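Local coordinates for protein galectin (Xenopus laevis, PDB 3WUD) that binds lactose, and probably other beta-galactosides and laminin, as a dimeric lectin of the galectin family, at residues 7-13 with 119-125; 18-24 with 130-136; 46-50 with 60-64; 78-82 with 102-106. All coordinates share one frame; numbering follows the deposited sequence.

Contact 1: 7-13 with 119-125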
loop_
_atom_site.group_PDB
_atom_site.type_symbol
_atom_site.label_atom_id
_atom_site.label_comp_id
_atom_site.label_asym_id
_atom_site.label_seq_id
_atom_site.Cartn_x
_atom_site.Cartn_y
_atom_site.Cartn_z
ATOM N N MET A 7 4.900 6.057 -5.866
ATOM C CA MET A 7 3.725 5.316 -5.667
ATOM C C MET A 7 2.940 5.950 -4.565
ATOM O O MET A 7 3.538 6.561 -3.660
ATOM C CB MET A 7 4.094 3.913 -5.409
ATOM C CG MET A 7 4.566 3.545 -4.076
ATOM S SD MET A 7 3.351 2.326 -3.653
ATOM C CE MET A 7 2.525 3.181 -2.295
ATOM N N VAL A 8 1.612 5.816 -4.647
ATOM C CA VAL A 8 0.716 6.555 -3.800
ATOM C C VAL A 8 -0.239 5.506 -3.183
ATOM O O VAL A 8 -0.596 4.528 -3.854
ATOM C CB VAL A 8 -0.139 7.527 -4.633
ATOM C CG1 VAL A 8 -1.393 7.959 -3.844
ATOM C CG2 VAL A 8 0.706 8.721 -5.033
ATOM N N MET A 9 -0.523 5.644 -1.923
ATOM C CA MET A 9 -1.638 4.880 -1.285
ATOM C C MET A 9 -2.572 5.902 -0.718
ATOM O O MET A 9 -2.142 6.878 -0.049
ATOM C CB MET A 9 -1.114 3.989 -0.167
ATOM C CG MET A 9 -2.014 2.821 0.178
ATOM S SD MET A 9 -1.354 1.672 1.448
ATOM C CE MET A 9 0.285 1.584 0.769
ATOM N N ASN A 10 -3.870 5.656 -0.892
ATOM C CA ASN A 10 -4.834 6.613 -0.421
ATOM C C ASN A 10 -6.055 5.893 0.181
ATOM O O ASN A 10 -6.439 4.819 -0.294
ATOM C CB ASN A 10 -5.262 7.450 -1.667
ATOM C CG ASN A 10 -6.142 8.677 -1.321
ATOM O OD1 ASN A 10 -7.172 8.948 -1.997
ATOM N ND2 ASN A 10 -5.735 9.432 -0.353
ATOM N N ASN A 11 -6.640 6.538 1.189
ATOM C CA ASN A 11 -7.903 6.121 1.903
ATOM C C ASN A 11 -7.751 4.834 2.655
ATOM O O ASN A 11 -8.679 4.046 2.763
ATOM C CB ASN A 11 -9.116 6.189 0.987
ATOM C CG ASN A 11 -9.578 7.660 0.738
ATOM O OD1 ASN A 11 -9.232 8.625 1.494
ATOM N ND2 ASN A 11 -10.339 7.841 -0.342
ATOM N N PHE A 12 -6.531 4.603 3.160
ATOM C CA PHE A 12 -6.327 3.754 4.328
ATOM C C PHE A 12 -6.624 4.682 5.536
ATOM O O PHE A 12 -6.849 5.874 5.384
ATOM C CB PHE A 12 -4.920 3.160 4.340
ATOM C CG PHE A 12 -3.812 4.206 4.472
ATOM C CD1 PHE A 12 -3.242 4.491 5.708
ATOM C CD2 PHE A 12 -3.343 4.913 3.343
ATOM C CE1 PHE A 12 -2.268 5.462 5.872
ATOM C CE2 PHE A 12 -2.408 5.905 3.498
ATOM C CZ PHE A 12 -1.856 6.181 4.779
ATOM N N SER A 13 -6.638 4.168 6.750
ATOM C CA SER A 13 -6.707 5.047 7.943
ATOM C C SER A 13 -5.739 4.661 9.024
ATOM O O SER A 13 -5.854 3.600 9.659
ATOM C CB SER A 13 -8.134 5.248 8.521
ATOM O OG SER A 13 -8.912 4.115 8.383
ATOM N N THR A 119 -7.474 11.482 11.015
ATOM C CA THR A 119 -6.744 10.270 10.608
ATOM C C THR A 119 -5.742 10.594 9.481
ATOM O O THR A 119 -6.025 11.485 8.648
ATOM C CB THR A 119 -7.774 9.304 10.023
ATOM O OG1 THR A 119 -8.835 9.182 10.976
ATOM C CG2 THR A 119 -7.229 7.989 9.870
ATOM N N ILE A 120 -4.627 9.871 9.468
ATOM C CA ILE A 120 -3.768 9.815 8.284
ATOM C C ILE A 120 -4.345 8.863 7.253
ATOM O O ILE A 120 -4.523 7.657 7.506
ATOM C CB ILE A 120 -2.317 9.517 8.644
ATOM C CG1 ILE A 120 -1.770 10.728 9.427
ATOM C CG2 ILE A 120 -1.485 9.199 7.377
ATOM C CD1 ILE A 120 -0.523 10.498 10.207
ATOM N N THR A 121 -4.564 9.421 6.064
ATOM C CA THR A 121 -5.184 8.686 4.977
ATOM C C THR A 121 -4.391 8.654 3.661
ATOM O O THR A 121 -4.876 8.111 2.701
ATOM C CB THR A 121 -6.592 9.253 4.692
ATOM O OG1 THR A 121 -6.455 10.617 4.230
ATOM C CG2 THR A 121 -7.419 9.124 5.964
ATOM N N PHE A 122 -3.214 9.249 3.635
ATOM C CA PHE A 122 -2.460 9.369 2.421
ATOM C C PHE A 122 -0.970 9.081 2.639
ATOM O O PHE A 122 -0.399 9.559 3.596
ATOM C CB PHE A 122 -2.607 10.782 1.832
ATOM C CG PHE A 122 -1.831 11.004 0.526
ATOM C CD1 PHE A 122 -0.563 11.528 0.547
ATOM C CD2 PHE A 122 -2.422 10.726 -0.686
ATOM C CE1 PHE A 122 0.128 11.799 -0.617
ATOM C CE2 PHE A 122 -1.741 10.996 -1.884
ATOM C CZ PHE A 122 -0.447 11.463 -1.831
ATOM N N LEU A 123 -0.402 8.365 1.711
ATOM C CA LEU A 123 0.992 8.026 1.688
ATOM C C LEU A 123 1.525 8.162 0.263
ATOM O O LEU A 123 0.909 7.737 -0.731
ATOM C CB LEU A 123 1.156 6.593 2.136
ATOM C CG LEU A 123 2.560 5.979 1.982
ATOM C CD1 LEU A 123 3.185 5.617 0.639
ATOM C CD2 LEU A 123 3.585 6.668 2.783
ATOM N N SER A 124 2.691 8.752 0.117
ATOM C CA SER A 124 3.359 8.604 -1.197
ATOM C C SER A 124 4.858 8.428 -0.986
ATOM O O SER A 124 5.407 8.744 0.032
ATOM C CB SER A 124 3.072 9.758 -2.167
ATOM O OG SER A 124 3.599 10.992 -1.684
ATOM N N MET A 125 5.519 7.887 -1.968
ATOM C CA MET A 125 6.966 7.721 -1.809
ATOM C C MET A 125 7.645 7.816 -3.160
ATOM O O MET A 125 7.037 7.548 -4.219
ATOM C CB MET A 125 7.269 6.432 -1.094
ATOM C CG MET A 125 6.843 5.216 -1.879
ATOM S SD MET A 125 6.874 3.750 -0.850
ATOM C CE MET A 125 8.217 2.778 -1.488
HETATM O O HOH W 1 -7.051 10.670 1.495
#
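M7-N10 runs antiparallel to 120-125, the strand axes 4.6 Å apart at closest approach and 172° between their directions. M9 and L123 form a hydrogen-bonded pair, M9 N giving to L123 O at 2.8 Å and L123 N returning to M9 O; M125 N to M7 O continues the pattern, whereas the bond from M7 N to M125 O is weak. At the far end N11 N donates to T121 O at 2.8 Å, just where the chain turns its corner and leaves the strand.

Beyond the corner the F12 ring folds back against the partner strand. Its CG sits between the backbone N and the carbonyl carbon (chi1 64°), which puts T121 CA over one face of the ring, offset toward its rim, and sets F12 CZ 4.0 Å from I120 CG2. On the face shared by V8, N10 and F122, V8 CG1 meets F122 CE2 at 3.6 Å, and N10 ND2 comes to the edge of the same ring, its amide turned 71° from the ring plane. M7 and M125 meet through their CG atoms, 3.6 Å apart. A water links N11 OD1 and T121 OG1.

On the next strand, 34-37, the chain continues to G38, which is matched by two residues, T121 and F122, in a classic bulge, while M7, M9 and M125 pack on strand 129-135 of the facing sheet. V8 to N10 pair with an antiparallel strand of the second subunit, carrying the sheet across the dimer interface.

Contact 2: 18-24 with 130-136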
loop_
_atom_site.group_PDB
_atom_site.type_symbol
_atom_site.label_atom_id
_atom_site.label_comp_id
_atom_site.label_asym_id
_atom_site.label_seq_id
_atom_site.Cartn_x
_atom_site.Cartn_y
_atom_site.Cartn_z
ATOM N N HIS A 18 -1.303 4.478 16.620
ATOM C CA HIS A 18 -0.854 3.413 15.727
ATOM C C HIS A 18 0.323 3.840 14.874
ATOM O O HIS A 18 0.604 5.035 14.783
ATOM C CB HIS A 18 -2.026 3.000 14.831
ATOM C CG HIS A 18 -3.178 2.460 15.617
ATOM N ND1 HIS A 18 -3.338 1.111 15.855
ATOM C CD2 HIS A 18 -4.140 3.085 16.340
ATOM C CE1 HIS A 18 -4.394 0.924 16.631
ATOM N NE2 HIS A 18 -4.898 2.108 16.942
ATOM N N CYS A 19 0.963 2.847 14.241
ATOM C CA CYS A 19 2.124 3.123 13.406
ATOM C C CYS A 19 1.986 2.395 12.085
ATOM O O CYS A 19 1.283 1.388 11.937
ATOM C CB CYS A 19 3.520 2.979 14.120
ATOM S SG CYS A 19 4.534 1.451 14.129
ATOM N N LEU A 20 2.578 3.014 11.078
ATOM C CA LEU A 20 2.611 2.516 9.722
ATOM C C LEU A 20 4.094 2.192 9.498
ATOM O O LEU A 20 4.943 3.055 9.669
ATOM C CB LEU A 20 2.095 3.592 8.774
ATOM C CG LEU A 20 2.144 3.264 7.259
ATOM C CD1 LEU A 20 1.357 4.232 6.406
ATOM C CD2 LEU A 20 3.579 3.255 6.718
ATOM N N GLU A 21 4.390 0.948 9.244
ATOM C CA GLU A 21 5.757 0.515 8.919
ATOM C C GLU A 21 5.923 0.364 7.456
ATOM O O GLU A 21 5.110 -0.273 6.817
ATOM C CB GLU A 21 6.078 -0.848 9.545
ATOM C CG GLU A 21 7.518 -1.273 9.221
ATOM C CD GLU A 21 7.741 -2.769 9.282
ATOM O OE1 GLU A 21 8.435 -3.328 8.373
ATOM O OE2 GLU A 21 7.225 -3.369 10.244
ATOM N N LEU A 22 6.984 0.955 6.896
ATOM C CA LEU A 22 7.307 0.825 5.474
ATOM C C LEU A 22 8.668 0.128 5.325
ATOM O O LEU A 22 9.607 0.483 6.018
ATOM C CB LEU A 22 7.371 2.190 4.786
ATOM C CG LEU A 22 7.359 2.195 3.253
ATOM C CD1 LEU A 22 6.449 3.264 2.694
ATOM C CD2 LEU A 22 8.768 2.351 2.648
ATOM N N LYS A 23 8.737 -0.863 4.443
ATOM C CA LYS A 23 9.996 -1.485 4.077
ATOM C C LYS A 23 10.185 -1.285 2.578
ATOM O O LYS A 23 9.272 -1.497 1.802
ATOM C CB LYS A 23 9.984 -2.985 4.454
ATOM C CG LYS A 23 11.323 -3.688 4.252
ATOM C CD LYS A 23 11.266 -5.130 4.761
ATOM C CE LYS A 23 11.490 -5.202 6.250
ATOM N NZ LYS A 23 11.519 -6.634 6.719
ATOM N N GLY A 24 11.395 -0.950 2.132
ATOM C CA GLY A 24 11.609 -0.647 0.738
ATOM C C GLY A 24 13.084 -0.863 0.418
ATOM O O GLY A 24 13.908 -0.977 1.334
ATOM N N LEU A 130 9.010 -0.114 -3.200
ATOM C CA LEU A 130 8.221 -0.730 -2.144
ATOM C C LEU A 130 8.569 -2.199 -2.034
ATOM O O LEU A 130 8.635 -2.934 -3.041
ATOM C CB LEU A 130 6.724 -0.590 -2.453
ATOM C CG LEU A 130 5.733 -1.247 -1.552
ATOM C CD1 LEU A 130 5.719 -0.686 -0.141
ATOM C CD2 LEU A 130 4.358 -1.074 -2.222
ATOM N N LYS A 131 8.704 -2.647 -0.796
ATOM C CA LYS A 131 8.765 -4.086 -0.503
ATOM C C LYS A 131 7.505 -4.421 0.304
ATOM O O LYS A 131 6.812 -5.338 -0.072
ATOM C CB LYS A 131 10.074 -4.441 0.246
ATOM C CG LYS A 131 10.168 -5.837 0.880
ATOM C CD LYS A 131 9.972 -6.988 -0.072
ATOM C CE LYS A 131 9.613 -8.270 0.706
ATOM N NZ LYS A 131 8.707 -8.045 1.912
ATOM N N ALA A 132 7.200 -3.699 1.379
ATOM C CA ALA A 132 6.020 -3.997 2.189
ATOM C C ALA A 132 5.547 -2.738 2.927
ATOM O O ALA A 132 6.375 -1.882 3.334
ATOM C CB ALA A 132 6.311 -5.080 3.205
ATOM N N ILE A 133 4.234 -2.675 3.161
ATOM C CA ILE A 133 3.655 -1.727 4.137
ATOM C C ILE A 133 2.790 -2.481 5.135
ATOM O O ILE A 133 2.051 -3.410 4.765
ATOM C CB ILE A 133 2.819 -0.612 3.443
ATOM C CG1 ILE A 133 3.778 0.282 2.646
ATOM C CG2 ILE A 133 2.025 0.243 4.475
ATOM C CD1 ILE A 133 3.164 1.205 1.612
ATOM N N SER A 134 2.841 -2.087 6.408
ATOM C CA SER A 134 1.919 -2.680 7.361
ATOM C C SER A 134 1.449 -1.690 8.415
ATOM O O SER A 134 2.180 -0.730 8.773
ATOM C CB SER A 134 2.522 -3.936 7.994
ATOM O OG SER A 134 3.617 -3.580 8.783
ATOM N N LEU A 135 0.224 -1.901 8.922
ATOM C CA LEU A 135 -0.341 -1.015 9.935
ATOM C C LEU A 135 -0.364 -1.710 11.276
ATOM O O LEU A 135 -0.757 -2.878 11.379
ATOM C CB LEU A 135 -1.740 -0.576 9.556
ATOM C CG LEU A 135 -1.785 -0.032 8.145
ATOM C CD1 LEU A 135 -3.247 0.160 7.709
ATOM C CD2 LEU A 135 -0.962 1.246 7.998
ATOM N N HIS A 136 0.095 -1.020 12.303
ATOM C CA HIS A 136 0.086 -1.580 13.656
ATOM C C HIS A 136 -0.758 -0.656 14.518
ATOM O O HIS A 136 -2.000 -0.714 14.475
ATOM C CB HIS A 136 1.509 -1.722 14.167
ATOM C CG HIS A 136 2.416 -2.429 13.199
ATOM N ND1 HIS A 136 2.469 -3.803 13.106
ATOM C CD2 HIS A 136 3.266 -1.955 12.258
ATOM C CE1 HIS A 136 3.334 -4.144 12.171
ATOM N NE2 HIS A 136 3.831 -3.043 11.638
ATOM O OXT HIS A 136 -0.220 0.215 15.196
#
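Strands 19-24 and 130-135 lie antiparallel, 4.4 Å apart at the closest point of their axes and 167° between directions, until a beta bulge sets K131 and A132 together against K23. The doubled residue shows in the bonding: K23 O accepts from A132 N and K131 N, both coming from one face of its carbonyl plane.

At the other end the chain terminus is clasped. H18 ND1 donates to H136 O at 2.7 Å, in the imidazole plane and on a lone pair of the carboxylate oxygen, while C19 N holds H136 OXT at 3.0 Å; H136 N gives back to C19 O in a nearly straight bond (172°). The two donors would probably ease the carboxylate's charge. The H136 ring reaches along the strand to E21, its plane 13° from that of the E21 carboxylate, with H136 NE2 3.7 Å from E21 OE2. The face carrying L20, L22, I133 and L135 is apolar: L135 CG lies anti to its carbonyl carbon (chi1 -51°), bringing L135 CD2 to 3.8 Å from L20 CG, and L22 CD1 lies 4.0 Å from I133 CG1. K23 and K131 run side by side through their methylenes.

C19 is tied by its disulfide to C91 on strand 86-95, which flanks 19-26. L22 packs on M125 of the facing sheet, L20 on F12 and L14 of strand 12-14, and A132 to S134 pair with an antiparallel strand of the second subunit.

Contact 3: 46-50 with 60-64. With GAL (beta-D-galactopyranose), chain B.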
loop_
_atom_site.group_PDB
_atom_site.type_symbol
_atom_site.label_atom_id
_atom_site.label_comp_id
_atom_site.label_asym_id
_atom_site.label_seq_id
_atom_site.Cartn_x
_atom_site.Cartn_y
_atom_site.Cartn_z
ATOM N N ILE A 46 3.960 14.791 7.314
ATOM C CA ILE A 46 5.457 14.623 7.196
ATOM C C ILE A 46 5.893 14.298 5.754
ATOM O O ILE A 46 5.335 13.485 5.047
ATOM C CB ILE A 46 6.062 13.627 8.236
ATOM C CG1 ILE A 46 7.607 13.709 8.240
ATOM C CG2 ILE A 46 5.591 12.235 7.940
ATOM C CD1 ILE A 46 8.212 12.927 9.417
ATOM N N HIS A 47 6.977 14.984 5.348
ATOM C CA HIS A 47 7.788 14.698 4.213
ATOM C C HIS A 47 9.099 14.305 4.844
ATOM O O HIS A 47 9.745 15.144 5.506
ATOM C CB HIS A 47 7.935 15.936 3.317
ATOM C CG HIS A 47 9.009 15.834 2.260
ATOM N ND1 HIS A 47 8.860 15.106 1.104
ATOM C CD2 HIS A 47 10.200 16.451 2.172
ATOM C CE1 HIS A 47 9.930 15.297 0.333
ATOM N NE2 HIS A 47 10.719 16.151 0.949
ATOM N N PHE A 48 9.439 13.034 4.711
ATOM C CA PHE A 48 10.580 12.379 5.318
ATOM C C PHE A 48 11.578 12.081 4.210
ATOM O O PHE A 48 11.300 11.286 3.312
ATOM C CB PHE A 48 10.110 11.071 5.952
ATOM C CG PHE A 48 11.204 10.242 6.524
ATOM C CD1 PHE A 48 11.693 10.517 7.797
ATOM C CD2 PHE A 48 11.744 9.177 5.811
ATOM C CE1 PHE A 48 12.695 9.742 8.353
ATOM C CE2 PHE A 48 12.782 8.394 6.343
ATOM C CZ PHE A 48 13.264 8.717 7.613
ATOM N N ASN A 49 12.666 12.844 4.149
ATOM C CA ASN A 49 13.559 12.858 3.009
ATOM C C ASN A 49 15.105 12.644 3.324
ATOM O O ASN A 49 15.840 13.613 3.455
ATOM C CB ASN A 49 13.369 14.217 2.311
ATOM C CG ASN A 49 14.110 14.360 0.980
ATOM O OD1 ASN A 49 14.450 15.477 0.620
ATOM N ND2 ASN A 49 14.319 13.286 0.249
ATOM N N PRO A 50 15.529 11.350 3.438
ATOM C CA PRO A 50 16.909 11.015 3.625
ATOM C C PRO A 50 17.618 11.399 2.328
ATOM O O PRO A 50 17.156 11.106 1.273
ATOM C CB PRO A 50 16.880 9.488 3.848
ATOM C CG PRO A 50 15.556 9.268 4.485
ATOM C CD PRO A 50 14.698 10.145 3.584
ATOM N N LYS A 60 21.981 13.355 5.553
ATOM C CA LYS A 60 21.107 13.988 6.534
ATOM C C LYS A 60 19.708 13.530 6.198
ATOM O O LYS A 60 19.403 13.312 5.057
ATOM C CB LYS A 60 21.120 15.515 6.413
ATOM C CG LYS A 60 22.521 16.160 6.479
ATOM C CD LYS A 60 23.021 16.122 7.888
ATOM C CE LYS A 60 24.415 16.767 7.995
ATOM N NZ LYS A 60 25.427 15.719 7.685
ATOM N N ILE A 61 18.838 13.514 7.185
ATOM C CA ILE A 61 17.442 13.392 6.941
ATOM C C ILE A 61 16.809 14.813 7.037
ATOM O O ILE A 61 16.878 15.463 8.116
ATOM C CB ILE A 61 16.741 12.502 7.949
ATOM C CG1 ILE A 61 17.366 11.094 7.970
ATOM C CG2 ILE A 61 15.268 12.424 7.587
ATOM C CD1 ILE A 61 16.754 10.209 9.013
ATOM N N ILE A 62 16.157 15.235 5.957
ATOM C CA ILE A 62 15.437 16.527 6.025
ATOM C C ILE A 62 13.983 16.138 6.189
ATOM O O ILE A 62 13.511 15.268 5.459
ATOM C CB ILE A 62 15.611 17.273 4.728
ATOM C CG1 ILE A 62 16.976 17.950 4.687
ATOM C CG2 ILE A 62 14.540 18.365 4.567
ATOM C CD1 ILE A 62 18.173 17.162 5.175
ATOM N N CYS A 63 13.282 16.665 7.198
ATOM C CA CYS A 63 11.822 16.504 7.278
ATOM C C CYS A 63 11.151 17.867 7.138
ATOM O O CYS A 63 11.691 18.921 7.523
ATOM C CB CYS A 63 11.432 15.922 8.614
ATOM S SG CYS A 63 12.018 14.188 8.792
ATOM N N ASN A 64 9.958 17.858 6.578
ATOM C CA ASN A 64 9.165 19.053 6.525
ATOM C C ASN A 64 7.695 18.698 6.428
ATOM O O ASN A 64 7.339 17.556 6.270
ATOM C CB ASN A 64 9.560 19.863 5.277
ATOM C CG ASN A 64 9.308 21.373 5.457
ATOM O OD1 ASN A 64 8.559 21.792 6.272
ATOM N ND2 ASN A 64 9.858 22.167 4.600
HETATM C C1 GAL B . 13.486 21.113 -1.041
HETATM C C2 GAL B . 13.290 19.954 -2.008
HETATM C C3 GAL B . 11.921 19.284 -1.892
HETATM C C4 GAL B . 11.647 18.994 -0.410
HETATM C C5 GAL B . 11.886 20.264 0.418
HETATM C C6 GAL B . 11.666 20.118 1.908
HETATM O O2 GAL B . 13.405 20.425 -3.344
HETATM O O3 GAL B . 11.877 18.152 -2.742
HETATM O O4 GAL B . 12.517 17.952 0.053
HETATM O O5 GAL B . 13.225 20.762 0.304
HETATM O O6 GAL B . 11.879 21.310 2.639
#
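H47 and N64, and likewise N49 and I62, form the two hydrogen-bonded pairs that join 46-50 and 60-64 as an antiparallel hairpin. H47 N reaches N64 O at 2.8 Å, but I62 N approaches N49 O from well above the carbonyl plane.

Polar side chains of both strands grip the sugar. H47 NE2 is hydrogen-bonded to O4 of the galactose at 2.7 Å, the hydroxyl lying at the edge of the imidazole, and N64 ND2 donates to galactose O6 at 2.9 Å with an almost linear N-H...O angle of 172°; N64 ND2 also bonds G72 O. N49 OD1 stands 3.2 Å from the same galactose O4. In H47 the ring carbon CG is anti to the backbone N (chi1 167°), which lifts NE2 off the sheet toward the sugar. A second shell orients these groups: N36 OD1 is hydrogen-bonded to H47 ND1, and F33 O accepts from N49 ND2. The galactose is further bonded to E55, E74 and R51, whose NE is also hydrogen-bonded to N49 OD1. This hairpin belongs to the six-stranded sheet of the galectin beta-sandwich, whose carbohydrate site lies on the face carrying H47, N49 and N64.

Apolar contacts fill the other face, turned into the sandwich. F48 CE1 touches I61 CG2 at 3.8 Å, and C63 SG lies 3.8 Å from F48 CD1, an oblique sulfur-aromatic contact. I46 CD1 adds to the same sulfur, P50 CG approaches I61 CG1 at 4.3 Å, and F48 also meets F92 edge-to-face.

Contact 4: 78-82 with 102-106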
loop_
_atom_site.group_PDB
_atom_site.type_symbol
_atom_site.label_atom_id
_atom_site.label_comp_id
_atom_site.label_asym_id
_atom_site.label_seq_id
_atom_site.Cartn_x
_atom_site.Cartn_y
_atom_site.Cartn_z
ATOM N N ASN A 78 20.830 14.589 11.847
ATOM C CA ASN A 78 22.091 13.927 11.552
ATOM C C ASN A 78 21.992 12.372 11.633
ATOM O O ASN A 78 22.784 11.684 11.068
ATOM C CB ASN A 78 23.300 14.388 12.432
ATOM C CG ASN A 78 23.651 15.845 12.237
ATOM O OD1 ASN A 78 23.136 16.499 11.335
ATOM N ND2 ASN A 78 24.546 16.380 13.075
ATOM N N VAL A 79 20.973 11.803 12.256
ATOM C CA VAL A 79 20.907 10.336 12.248
ATOM C C VAL A 79 20.722 9.862 10.816
ATOM O O VAL A 79 19.973 10.471 10.054
ATOM C CB VAL A 79 19.772 9.823 13.122
ATOM C CG1 VAL A 79 18.439 10.165 12.546
ATOM C CG2 VAL A 79 19.855 8.308 13.251
ATOM N N PHE A 80 21.387 8.766 10.452
ATOM C CA PHE A 80 21.343 8.295 9.065
ATOM C C PHE A 80 21.772 6.846 8.932
ATOM O O PHE A 80 22.876 6.560 8.446
ATOM C CB PHE A 80 22.240 9.177 8.201
ATOM C CG PHE A 80 21.892 9.170 6.735
ATOM C CD1 PHE A 80 20.895 9.999 6.250
ATOM C CD2 PHE A 80 22.585 8.399 5.796
ATOM C CE1 PHE A 80 20.570 10.019 4.894
ATOM C CE2 PHE A 80 22.219 8.365 4.450
ATOM C CZ PHE A 80 21.191 9.206 3.987
ATOM N N PRO A 81 20.907 5.936 9.303
ATOM C CA PRO A 81 21.220 4.499 9.180
ATOM C C PRO A 81 20.932 3.906 7.808
ATOM O O PRO A 81 20.473 2.750 7.721
ATOM C CB PRO A 81 20.227 3.896 10.133
ATOM C CG PRO A 81 19.053 4.776 9.991
ATOM C CD PRO A 81 19.597 6.160 9.909
ATOM N N PHE A 82 21.063 4.677 6.750
ATOM C CA PHE A 82 20.684 4.186 5.441
ATOM C C PHE A 82 21.922 3.904 4.579
ATOM O O PHE A 82 22.947 4.488 4.809
ATOM C CB PHE A 82 19.713 5.180 4.737
ATOM C CG PHE A 82 18.564 5.615 5.593
ATOM C CD1 PHE A 82 17.453 4.811 5.718
ATOM C CD2 PHE A 82 18.556 6.882 6.208
ATOM C CE1 PHE A 82 16.423 5.201 6.520
ATOM C CE2 PHE A 82 17.501 7.292 6.972
ATOM C CZ PHE A 82 16.439 6.449 7.110
ATOM N N LYS A 102 10.558 6.037 13.711
ATOM C CA LYS A 102 11.414 4.949 14.332
ATOM C C LYS A 102 12.191 4.250 13.234
ATOM O O LYS A 102 11.626 3.693 12.281
ATOM C CB LYS A 102 10.512 3.935 15.093
ATOM C CG LYS A 102 9.466 4.514 15.985
ATOM C CD LYS A 102 8.669 3.394 16.663
ATOM C CE LYS A 102 7.378 3.893 17.250
ATOM N NZ LYS A 102 6.393 2.785 17.325
ATOM N N LEU A 103 13.520 4.269 13.360
ATOM C CA LEU A 103 14.427 3.763 12.408
ATOM C C LEU A 103 14.878 2.342 12.810
ATOM O O LEU A 103 14.722 1.922 14.003
ATOM C CB LEU A 103 15.595 4.699 12.274
ATOM C CG LEU A 103 15.191 6.139 11.875
ATOM C CD1 LEU A 103 16.388 7.050 11.905
ATOM C CD2 LEU A 103 14.476 6.137 10.523
ATOM N N SER A 104 15.431 1.659 11.814
ATOM C CA SER A 104 15.799 0.247 11.867
ATOM C C SER A 104 16.866 -0.053 12.891
ATOM O O SER A 104 16.930 -1.160 13.381
ATOM C CB SER A 104 16.316 -0.231 10.483
ATOM O OG SER A 104 17.457 0.553 10.015
ATOM N N ASP A 105 17.710 0.910 13.207
ATOM C CA ASP A 105 18.764 0.768 14.205
ATOM C C ASP A 105 18.343 1.223 15.610
ATOM O O ASP A 105 19.162 1.451 16.462
ATOM C CB ASP A 105 20.051 1.517 13.719
ATOM C CG ASP A 105 19.898 3.041 13.749
ATOM O OD1 ASP A 105 20.906 3.808 13.712
ATOM O OD2 ASP A 105 18.751 3.503 13.860
ATOM N N GLY A 106 17.039 1.396 15.845
ATOM C CA GLY A 106 16.542 1.852 17.084
ATOM C C GLY A 106 16.477 3.356 17.329
ATOM O O GLY A 106 15.845 3.786 18.306
HETATM O O HOH W 2 17.695 1.545 7.747
#
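L103 reaches across to the loop 78-82 with both of its methyls. L103 CD1 meets V79 CG1 tip to tip at 3.8 Å and lies 3.9 Å from P81 CD, whereas L103 CD2 goes to F82 CZ, also 3.9 Å away, where the leucine crosses the phenylalanine at about a right angle. The branch is sent this way because CG of L103 is anti to its own carbonyl carbon (chi1 -58°). Beside it the proline ring is crossed by the side chain of D105: D105 OD1 comes to 3.6 Å from P81 CB, a contact of a carboxylate oxygen with an aliphatic carbon. No direct hydrogen bond joins the two segments. A water donates to P81 O at 3.0 Å; its approach to S104 OG is too short to be trusted as a bond.

Within each segment, local structure holds these groups in place. A type I beta turn from L103 to G106, closed by G106 N to L103 O, brings S104 and D105 up to the proline, and D105 OD2 is further bonded to the backbone N of Q107. In the loop P81 CD sits 3.7 Å above the F82 ring, and F82 CD2 lies over the centre of the F80 ring.

Further out, F82 and L103 both reach F48 of strand 43-51 and I90 of strand 86-95, while V79 rests on I61. Here a loop following strand 70-77 and the turn after strand 98-103 meet by apolar packing at an end of the galectin beta-sandwich, joining its two sheets at their margin.

Contacts 1 and 2 lie on facing sheets of the sandwich and touch, M125 packing on L22 and L130, and M7 on L130; both adjoin the second subunit, where each sheet continues into its partner. Contact 3, the most buried of the four, lies nearer the centre of the chain in the same sheet as contact 1, about 17 Å from it between centres, and alone holds the sugar. Contact 4 is a loop-to-turn contact with exposed polar residues, touching contact 3 where I61 meets F82. Backbone pairing dominates the first three; contact 4 relies on apolar packing, with no direct hydrogen bond between its segments. Contact 2 is distinctive for the clasped C-terminal carboxylate.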